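DltD domain-containing protein (Beauveria bassiana, PDB 7D78) is a thioesterase that probably releases polyketide chains by closing them into medium-ring lactones. Local coordinates at residues M133-T138 with Q240-W245; T285-E290 with T313-E318. One frame throughout, in Å; residues are numbered along the deposited sequence.

Contact 1 of 2, residues M133-T138 with Q240-W245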
loop_
_atom_site.group_PDB
_atom_site.type_symbol
_atom_site.label_atom_id
_atom_site.label_comp_id
_atom_site.label_asym_id
_atom_site.label_seq_id
_atom_site.Cartn_x
_atom_site.Cartn_y
_atom_site.Cartn_z
ATOM N N MET A 133 -11.822 3.286 15.712
ATOM C CA MET A 133 -12.774 4.353 15.453
ATOM C C MET A 133 -12.382 5.122 14.201
ATOM O O MET A 133 -11.213 5.486 14.032
ATOM C CB MET A 133 -12.865 5.323 16.628
ATOM C CG MET A 133 -13.862 6.450 16.369
ATOM S SD MET A 133 -14.489 7.071 17.922
ATOM C CE MET A 133 -15.512 8.434 17.352
ATOM N N SER A 134 -13.364 5.377 13.337
ATOM C CA SER A 134 -13.184 6.237 12.164
ATOM C C SER A 134 -12.138 5.571 11.274
ATOM O O SER A 134 -12.247 4.356 11.035
ATOM C CB SER A 134 -12.854 7.652 12.633
ATOM O OG SER A 134 -12.718 8.537 11.533
ATOM N N PHE A 135 -11.147 6.309 10.768
ATOM C CA PHE A 135 -9.983 5.784 10.058
ATOM C C PHE A 135 -9.383 4.555 10.750
ATOM O O PHE A 135 -8.984 3.589 10.082
ATOM C CB PHE A 135 -8.949 6.918 9.944
ATOM C CG PHE A 135 -7.865 6.686 8.935
ATOM C CD1 PHE A 135 -8.054 7.040 7.610
ATOM C CD2 PHE A 135 -6.625 6.190 9.325
ATOM C CE1 PHE A 135 -7.044 6.855 6.672
ATOM C CE2 PHE A 135 -5.609 5.994 8.388
ATOM C CZ PHE A 135 -5.822 6.325 7.061
ATOM N N GLY A 136 -9.328 4.574 12.087
ATOM C CA GLY A 136 -8.750 3.457 12.820
ATOM C C GLY A 136 -9.564 2.175 12.743
ATOM O O GLY A 136 -9.010 1.076 12.869
ATOM N N GLY A 137 -10.883 2.286 12.579
ATOM C CA GLY A 137 -11.678 1.087 12.355
ATOM C C GLY A 137 -11.337 0.416 11.039
ATOM O O GLY A 137 -11.262 -0.816 10.955
ATOM N N THR A 138 -11.108 1.220 9.996
ATOM C CA THR A 138 -10.745 0.667 8.696
ATOM C C THR A 138 -9.350 0.052 8.742
ATOM O O THR A 138 -9.122 -1.028 8.187
ATOM C CB THR A 138 -10.839 1.769 7.637
ATOM O OG1 THR A 138 -12.101 2.436 7.768
ATOM C CG2 THR A 138 -10.719 1.202 6.223
ATOM N N GLN A 240 -0.673 10.584 -0.671
ATOM C CA GLN A 240 -0.141 9.555 -1.559
ATOM C C GLN A 240 -0.476 8.159 -1.036
ATOM O O GLN A 240 -0.894 7.279 -1.801
ATOM C CB GLN A 240 1.371 9.729 -1.713
ATOM C CG GLN A 240 2.045 8.649 -2.564
ATOM C CD GLN A 240 1.583 8.678 -4.009
ATOM O OE1 GLN A 240 0.679 7.928 -4.414
ATOM N NE2 GLN A 240 2.183 9.553 -4.791
ATOM N N LYS A 241 -0.298 7.937 0.269
ATOM C CA LYS A 241 -0.660 6.650 0.855
ATOM C C LYS A 241 -2.150 6.375 0.697
ATOM O O LYS A 241 -2.555 5.242 0.423
ATOM C CB LYS A 241 -0.262 6.620 2.334
ATOM C CG LYS A 241 1.190 7.033 2.619
ATOM C CD LYS A 241 2.160 6.227 1.749
ATOM C CE LYS A 241 3.604 6.699 1.908
ATOM N NZ LYS A 241 4.535 5.871 1.060
ATOM N N LEU A 242 -2.982 7.404 0.867
ATOM C CA LEU A 242 -4.419 7.215 0.713
ATOM C C LEU A 242 -4.799 6.955 -0.739
ATOM O O LEU A 242 -5.812 6.297 -0.998
ATOM C CB LEU A 242 -5.180 8.435 1.246
ATOM C CG LEU A 242 -4.952 8.759 2.729
ATOM C CD1 LEU A 242 -5.852 9.907 3.153
ATOM C CD2 LEU A 242 -5.218 7.519 3.594
ATOM N N ALA A 243 -4.007 7.455 -1.697
ATOM C CA ALA A 243 -4.311 7.182 -3.099
ATOM C C ALA A 243 -4.152 5.702 -3.413
ATOM O O ALA A 243 -4.920 5.143 -4.203
ATOM C CB ALA A 243 -3.408 8.015 -4.011
ATOM N N TRP A 244 -3.133 5.071 -2.820
ATOM C CA TRP A 244 -2.842 3.661 -3.050
ATOM C C TRP A 244 -3.858 2.753 -2.365
ATOM O O TRP A 244 -4.198 1.691 -2.898
ATOM C CB TRP A 244 -1.454 3.315 -2.510
ATOM C CG TRP A 244 -0.222 4.000 -3.099
ATOM C CD1 TRP A 244 0.911 4.347 -2.408
ATOM C CD2 TRP A 244 0.023 4.361 -4.468
ATOM N NE1 TRP A 244 1.834 4.899 -3.256
ATOM C CE2 TRP A 244 1.320 4.920 -4.523
ATOM C CE3 TRP A 244 -0.718 4.261 -5.649
ATOM C CZ2 TRP A 244 1.881 5.389 -5.712
ATOM C CZ3 TRP A 244 -0.161 4.717 -6.824
ATOM C CH2 TRP A 244 1.128 5.283 -6.847
ATOM N N TRP A 245 -4.342 3.158 -1.191
ATOM C CA TRP A 245 -5.146 2.301 -0.331
ATOM C C TRP A 245 -6.488 1.994 -0.975
ATOM O O TRP A 245 -7.204 2.903 -1.407
ATOM C CB TRP A 245 -5.370 2.998 1.008
ATOM C CG TRP A 245 -5.764 2.127 2.162
ATOM C CD1 TRP A 245 -5.510 0.789 2.325
ATOM C CD2 TRP A 245 -6.451 2.553 3.345
ATOM N NE1 TRP A 245 -6.000 0.361 3.549
ATOM C CE2 TRP A 245 -6.586 1.424 4.185
ATOM C CE3 TRP A 245 -6.963 3.788 3.779
ATOM C CZ2 TRP A 245 -7.204 1.494 5.435
ATOM C CZ3 TRP A 245 -7.571 3.856 5.016
ATOM C CH2 TRP A 245 -7.681 2.715 5.837
#
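Phe135 and Leu242 have CA atoms 11.0 Å apart and those of Thr138 and Trp245 lie 10.7 Å apart, so the backbones stay well clear and side chains, the aromatic ones above all, bridge the gap. Residues 133-138 carry what looks like the nucleophile elbow of an alpha/beta hydrolase: strand 127-133 turns sharply into helix 135-146 through Ser134, whose positive phi of 63° is the strained conformation of such a turn. Ser134 OG is hydrogen-bonded to His296 NE2, consistent with a catalytic triad. Facing the elbow is the end of helix 238-244, with Trp245 the first residue to leave helical geometry.

The contact is wholly apolar and buried. With CG anti to its backbone N (chi1 -164°), Phe135 reaches across to the other helix, where Leu242 CD2 sits at the ring's edge, in its plane, 3.6 Å from Phe135 CE1. Trp245 points back toward the elbow and lays its six-membered ring against both Phe135 and Thr138, on opposite sides of the indole plane. The aromatic rings meet obliquely, planes at 55°, with Trp245 CZ3 3.5 Å from Phe135 CE1. Thr138 turns its methyl to the indole, while its OG1 bonds to Ile159 O. Putting an alanine at Trp245 would probably open a gap beside Phe135 and Thr138, leaving the phenyl ring freer to shift beside the presumed nucleophile. Phe162 and Leu104 also pack on the indole. Trp245 CH2, the indole's far corner, lies 3.4 Å from Thr138 CG2 and hangs over the rim of one Phe135 face.

Contact 2 of 2, residues T285-E290 with T313-E318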
loop_
_atom_site.group_PDB
_atom_site.type_symbol
_atom_site.label_atom_id
_atom_site.label_comp_id
_atom_site.label_asym_id
_atom_site.label_seq_id
_atom_site.Cartn_x
_atom_site.Cartn_y
_atom_site.Cartn_z
ATOM N N THR A 285 -20.171 -14.296 10.900
ATOM C CA THR A 285 -20.903 -13.734 12.036
ATOM C C THR A 285 -20.681 -12.231 12.143
ATOM O O THR A 285 -19.539 -11.763 12.143
ATOM C CB THR A 285 -20.440 -14.413 13.329
ATOM O OG1 THR A 285 -20.639 -15.828 13.232
ATOM C CG2 THR A 285 -21.195 -13.872 14.525
ATOM N N LYS A 286 -21.772 -11.472 12.258
ATOM C CA LYS A 286 -21.645 -10.018 12.231
ATOM C C LYS A 286 -22.843 -9.368 12.909
ATOM O O LYS A 286 -23.900 -9.985 13.075
ATOM C CB LYS A 286 -21.503 -9.499 10.793
ATOM C CG LYS A 286 -22.717 -9.763 9.894
ATOM C CD LYS A 286 -22.442 -9.274 8.475
ATOM C CE LYS A 286 -23.655 -9.439 7.575
ATOM N NZ LYS A 286 -23.334 -9.082 6.174
ATOM N N LYS A 287 -22.661 -8.101 13.284
ATOM C CA LYS A 287 -23.707 -7.325 13.936
ATOM C C LYS A 287 -23.578 -5.873 13.515
ATOM O O LYS A 287 -22.474 -5.324 13.480
ATOM C CB LYS A 287 -23.640 -7.419 15.467
ATOM C CG LYS A 287 -24.725 -6.582 16.164
ATOM C CD LYS A 287 -24.727 -6.768 17.677
ATOM C CE LYS A 287 -25.814 -5.916 18.345
ATOM N NZ LYS A 287 -27.160 -6.200 17.762
ATOM N N PHE A 288 -24.713 -5.255 13.208
ATOM C CA PHE A 288 -24.770 -3.853 12.829
ATOM C C PHE A 288 -25.542 -3.052 13.872
ATOM O O PHE A 288 -26.607 -3.481 14.331
ATOM C CB PHE A 288 -25.426 -3.701 11.454
ATOM C CG PHE A 288 -25.488 -2.287 10.973
ATOM C CD1 PHE A 288 -24.381 -1.694 10.398
ATOM C CD2 PHE A 288 -26.650 -1.549 11.110
ATOM C CE1 PHE A 288 -24.432 -0.383 9.957
ATOM C CE2 PHE A 288 -26.713 -0.243 10.675
ATOM C CZ PHE A 288 -25.604 0.343 10.096
ATOM N N LEU A 289 -24.998 -1.894 14.251
ATOM C CA LEU A 289 -25.645 -0.979 15.187
ATOM C C LEU A 289 -25.675 0.415 14.586
ATOM O O LEU A 289 -24.621 0.976 14.274
ATOM C CB LEU A 289 -24.910 -0.929 16.527
ATOM C CG LEU A 289 -25.323 -1.880 17.633
ATOM C CD1 LEU A 289 -24.846 -1.277 18.934
ATOM C CD2 LEU A 289 -26.824 -2.068 17.633
ATOM N N GLU A 290 -26.871 0.982 14.437
ATOM C CA GLU A 290 -27.016 2.368 14.006
ATOM C C GLU A 290 -27.233 3.244 15.229
ATOM O O GLU A 290 -28.130 2.971 16.034
ATOM C CB GLU A 290 -28.181 2.531 13.030
ATOM C CG GLU A 290 -28.437 3.975 12.612
ATOM C CD GLU A 290 -29.428 4.076 11.458
ATOM O OE1 GLU A 290 -30.340 3.229 11.388
ATOM O OE2 GLU A 290 -29.288 4.986 10.615
ATOM N N THR A 313 -19.109 -4.835 24.326
ATOM C CA THR A 313 -18.600 -5.869 25.222
ATOM C C THR A 313 -19.436 -7.131 25.153
ATOM O O THR A 313 -18.906 -8.232 25.335
ATOM C CB THR A 313 -18.550 -5.363 26.661
ATOM O OG1 THR A 313 -19.832 -4.841 27.034
ATOM C CG2 THR A 313 -17.514 -4.277 26.779
ATOM N N GLU A 314 -20.742 -6.995 24.918
ATOM C CA GLU A 314 -21.578 -8.176 24.743
ATOM C C GLU A 314 -21.167 -8.939 23.489
ATOM O O GLU A 314 -21.004 -10.164 23.523
ATOM C CB GLU A 314 -23.055 -7.778 24.687
ATOM C CG GLU A 314 -24.012 -8.959 24.524
ATOM C CD GLU A 314 -25.381 -8.546 23.988
ATOM O OE1 GLU A 314 -26.303 -9.393 23.984
ATOM O OE2 GLU A 314 -25.542 -7.374 23.569
ATOM N N PHE A 315 -20.968 -8.222 22.373
ATOM C CA PHE A 315 -20.552 -8.879 21.133
ATOM C C PHE A 315 -19.197 -9.560 21.298
ATOM O O PHE A 315 -18.997 -10.688 20.835
ATOM C CB PHE A 315 -20.512 -7.862 19.987
ATOM C CG PHE A 315 -20.063 -8.440 18.672
ATOM C CD1 PHE A 315 -20.982 -9.017 17.807
ATOM C CD2 PHE A 315 -18.724 -8.397 18.292
ATOM C CE1 PHE A 315 -20.580 -9.556 16.594
ATOM C CE2 PHE A 315 -18.305 -8.939 17.073
ATOM C CZ PHE A 315 -19.232 -9.512 16.224
ATOM N N ILE A 316 -18.254 -8.896 21.959
ATOM C CA ILE A 316 -16.941 -9.497 22.167
ATOM C C ILE A 316 -17.053 -10.721 23.072
ATOM O O ILE A 316 -16.484 -11.781 22.786
ATOM C CB ILE A 316 -15.964 -8.450 22.735
ATOM C CG1 ILE A 316 -15.818 -7.291 21.745
ATOM C CG2 ILE A 316 -14.614 -9.076 23.028
ATOM C CD1 ILE A 316 -15.041 -6.094 22.276
ATOM N N ARG A 317 -17.810 -10.597 24.168
ATOM C CA ARG A 317 -17.988 -11.720 25.084
ATOM C C ARG A 317 -18.570 -12.930 24.367
ATOM O O ARG A 317 -18.138 -14.066 24.593
ATOM C CB ARG A 317 -18.892 -11.307 26.249
ATOM C CG ARG A 317 -18.290 -11.548 27.623
ATOM C CD ARG A 317 -19.284 -11.239 28.742
ATOM N NE ARG A 317 -19.596 -9.815 28.820
ATOM C CZ ARG A 317 -18.863 -8.925 29.481
ATOM N NH1 ARG A 317 -17.764 -9.308 30.125
ATOM N NH2 ARG A 317 -19.226 -7.650 29.497
ATOM N N GLU A 318 -19.542 -12.707 23.488
ATOM C CA GLU A 318 -20.197 -13.831 22.830
ATOM C C GLU A 318 -19.262 -14.527 21.852
ATOM O O GLU A 318 -19.266 -15.757 21.753
ATOM C CB GLU A 318 -21.460 -13.358 22.112
ATOM C CG GLU A 318 -22.641 -13.115 23.037
ATOM C CD GLU A 318 -23.914 -12.775 22.282
ATOM O OE1 GLU A 318 -24.672 -11.897 22.752
ATOM O OE2 GLU A 318 -24.157 -13.391 21.221
#
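Lys287 and Phe315 bring strand 286-291 and helix 305-319 together, with their CA atoms 8.0 Å apart. The lysine is the side chain to follow. Lys287 CB points toward the helix and rests 3.9 Å from Phe315 CD1, with CE1 of the same ring equally near; the approach to the ring is oblique. The next atoms run past the phenyl group. CG stands anti to the backbone N (chi1 179°) and the chain continues extended, so that Lys287 CD still passes 4.4 Å from Phe315 CD1. Beyond that point the lysine leaves the ring: Lys287 CE comes to 4.0 Å from Leu289 CD2, two residues further along the same strand. A bend at the last torsion (chi4 55°) then swings the ammonium group outward. Lys287 NZ ends 6.1 Å from Glu314 OE2, too far for a salt bridge, though the opposite charges may still attract weakly.

Phe315 answers with a ring thrown out from the helix toward the strand, and Phe315 CE1 also skims the backbone, 4.3 Å from Lys286 C. This is packing of a helix on a sheet, where the aliphatic part of a lysine serves as an apolar surface.

Strand 286-291 is the outermost on its side of the sheet within this chain, paired in parallel with strand 259-264. Leu260 of that neighbour touches both Lys287 and Phe315, and Pro258 packs on the same ring. On the strand's other face Lys286 and Phe288 turn to Phe279 of helix 272-281, so this edge strand lies between two helices, with helix 305-319 on the Lys287 and Leu289 side.

Overall arrangement
From the N terminus, the chain builds most of the large sheet before contact 1 opens at 133-138, just after strand 127-133. It closes after 101 intervening residues, at 240-245, joining the probable elbow to a helix of the insertion between strands 150-156 and 259-264, the position where many alpha/beta hydrolases carry a lid. Contact 2 opens only after that and spans a short loop of 22 residues, fixing the C-terminal helix to the edge strand. The two are in series, neither crossing nor nesting. The centres of contact 1 and contact 2 lie about 23 Å apart, and the nearest atoms of contact 1 and contact 2 about 12 Å apart. His296, the partner of Ser134, comes from the stretch that contact 2 encloses.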